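Local coordinates for cadherin-23 (Mus musculus, PDB 5UZ8), which probably serves calcium-dependent adhesion in the mechanotransduction of hearing, through extracellular cadherin repeats that bind calcium ions where they join, at residues M267-V272 against R283-Y288. Numbering follows the deposited sequence.
Sequences MEAFSV and RPLQSY
L285 packs a methyl against the far end of the F270 ring at the C-terminal end of the third cadherin domain, a Greek-key beta sandwich. Strand 270-272, entered from the 3-10 turn 267-269, is an outer strand of one sheet. Segment 283-288 is the loop that leads on to strand 290-298 of the other sheet. This loop is far from the calcium ions bound in this entry. By sequence it matches the one that supplies D178 and E180 to calcium in the preceding domain, with S287 in place of the aspartate. E289 matches E180 and might bind calcium, but no ion is seen here.

The apolar part is buried. CD1 of L285 comes obliquely to the F270 ring, 3.9 Å from CZ, and the two side chains cross at about a right angle. CG of F270 stands anti to its carbonyl carbon (chi1 -60°), and this brings the far end of the ring beside the leucine. F291 meets the same ring edge-to-face.

The polar part lies at the margin. The R283 chain runs extended from CG to NE, and its guanidinium passes A269 obliquely, with NH2 3.8 Å from CB. NH1 donates to the backbone O of P284 at 3.0 Å, a bent bond of 140°, and NH2 forms a salt bridge with E289. Together with a water, these partners probably limit its rotation. With an alanine in place of R283, E289 would probably lose its charged mate and the water that reaches E268 one of its partners.

OE2 of E268 stays 5.2 Å from NH2 of R283, too far for a direct salt bridge, and one water spans the gap. It lies in the guanidinium plane at its edge, donates to E268 OE2 and accepts from R283 NH2 at 2.9 Å.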
loop_
_atom_site.group_PDB
_atom_site.type_symbol
_atom_site.label_atom_id
_atom_site.label_comp_id
_atom_site.label_asym_id
_atom_site.label_seq_id
_atom_site.Cartn_x
_atom_site.Cartn_y
_atom_site.Cartn_z
ATOM N N MET A 267 42.470 30.986 25.060
ATOM C CA MET A 267 41.401 30.400 25.811
ATOM C C MET A 267 41.487 30.863 27.281
ATOM O O MET A 267 40.489 31.351 27.784
ATOM C CB MET A 267 41.304 28.902 25.652
ATOM C CG MET A 267 42.462 28.126 26.201
ATOM S SD MET A 267 42.355 26.482 25.505
ATOM C CE MET A 267 41.069 25.765 26.526
ATOM N N GLU A 268 42.678 30.844 27.895
ATOM C CA GLU A 268 42.840 31.174 29.334
ATOM C C GLU A 268 42.318 32.554 29.814
ATOM O O GLU A 268 41.999 32.722 30.992
ATOM C CB GLU A 268 44.313 30.987 29.763
ATOM C CG GLU A 268 45.344 32.021 29.233
ATOM C CD GLU A 268 45.486 32.095 27.697
ATOM O OE1 GLU A 268 45.443 31.024 27.015
ATOM O OE2 GLU A 268 45.631 33.249 27.155
ATOM N N ALA A 269 42.236 33.528 28.907
ATOM C CA ALA A 269 41.734 34.858 29.242
ATOM C C ALA A 269 40.208 35.015 29.095
ATOM O O ALA A 269 39.662 36.058 29.483
ATOM C CB ALA A 269 42.439 35.923 28.429
ATOM N N PHE A 270 39.543 34.025 28.513
ATOM C CA PHE A 270 38.100 34.083 28.289
ATOM C C PHE A 270 37.431 32.772 28.675
ATOM O O PHE A 270 38.100 31.758 28.869
ATOM C CB PHE A 270 37.825 34.345 26.801
ATOM C CG PHE A 270 38.399 35.639 26.294
ATOM C CD1 PHE A 270 39.700 35.711 25.861
ATOM C CD2 PHE A 270 37.633 36.798 26.288
ATOM C CE1 PHE A 270 40.239 36.904 25.440
ATOM C CE2 PHE A 270 38.156 38.000 25.839
ATOM C CZ PHE A 270 39.461 38.056 25.415
ATOM N N SER A 271 36.104 32.816 28.764
ATOM C CA SER A 271 35.287 31.638 29.017
ATOM C C SER A 271 34.066 31.702 28.141
ATOM O O SER A 271 33.575 32.794 27.836
ATOM C CB SER A 271 34.833 31.597 30.472
ATOM O OG SER A 271 35.912 31.295 31.310
ATOM N N VAL A 272 33.569 30.537 27.730
ATOM C CA VAL A 272 32.289 30.489 27.042
ATOM C C VAL A 272 31.348 29.580 27.826
ATOM O O VAL A 272 31.750 28.494 28.286
ATOM C CB VAL A 272 32.399 30.024 25.583
ATOM C CG1 VAL A 272 32.863 28.572 25.480
ATOM C CG2 VAL A 272 31.077 30.224 24.860
ATOM N N ARG A 283 39.525 37.860 33.106
ATOM C CA ARG A 283 40.378 38.838 33.782
ATOM C C ARG A 283 40.282 40.180 33.077
ATOM O O ARG A 283 39.860 40.238 31.911
ATOM C CB ARG A 283 41.839 38.365 33.754
ATOM C CG ARG A 283 42.438 38.177 32.349
ATOM C CD ARG A 283 43.927 37.863 32.480
ATOM N NE ARG A 283 44.558 37.570 31.204
ATOM C CZ ARG A 283 44.954 38.484 30.316
ATOM N NH1 ARG A 283 44.761 39.787 30.519
ATOM N NH2 ARG A 283 45.530 38.078 29.185
ATOM N N PRO A 284 40.733 41.259 33.742
ATOM C CA PRO A 284 40.929 42.499 32.989
ATOM C C PRO A 284 41.944 42.333 31.866
ATOM O O PRO A 284 42.893 41.544 31.991
ATOM C CB PRO A 284 41.463 43.492 34.036
ATOM C CG PRO A 284 41.732 42.687 35.275
ATOM C CD PRO A 284 40.958 41.424 35.190
ATOM N N LEU A 285 41.716 43.057 30.766
ATOM C CA LEU A 285 42.631 43.060 29.655
ATOM C C LEU A 285 43.285 44.424 29.576
ATOM O O LEU A 285 42.649 45.442 29.923
ATOM C CB LEU A 285 41.870 42.799 28.356
ATOM C CG LEU A 285 40.897 41.599 28.379
ATOM C CD1 LEU A 285 40.161 41.484 27.051
ATOM C CD2 LEU A 285 41.651 40.333 28.679
ATOM N N GLN A 286 44.542 44.436 29.130
ATOM C CA GLN A 286 45.260 45.669 28.880
ATOM C C GLN A 286 45.246 45.991 27.376
ATOM O O GLN A 286 45.054 45.114 26.520
ATOM C CB GLN A 286 46.684 45.599 29.438
ATOM C CG GLN A 286 46.705 45.615 30.973
ATOM C CD GLN A 286 48.097 45.729 31.570
ATOM O OE1 GLN A 286 49.082 45.973 30.869
ATOM N NE2 GLN A 286 48.171 45.612 32.906
ATOM N N SER A 287 45.435 47.272 27.070
ATOM C CA SER A 287 45.103 47.786 25.741
ATOM C C SER A 287 45.931 47.200 24.617
ATOM O O SER A 287 45.519 47.273 23.494
ATOM C CB SER A 287 45.248 49.326 25.684
ATOM O OG SER A 287 46.572 49.738 25.995
ATOM N N TYR A 288 47.142 46.723 24.912
ATOM C CA TYR A 288 47.987 46.092 23.909
ATOM C C TYR A 288 47.483 44.702 23.462
ATOM O O TYR A 288 47.941 44.185 22.444
ATOM C CB TYR A 288 49.444 45.985 24.410
ATOM C CG TYR A 288 49.635 44.885 25.433
ATOM C CD1 TYR A 288 49.362 45.111 26.774
ATOM C CD2 TYR A 288 50.058 43.596 25.047
ATOM C CE1 TYR A 288 49.521 44.104 27.733
ATOM C CE2 TYR A 288 50.193 42.583 25.992
ATOM C CZ TYR A 288 49.912 42.851 27.336
ATOM O OH TYR A 288 49.995 41.863 28.295
HETATM O O HOH W 1 46.596 35.450 28.683
#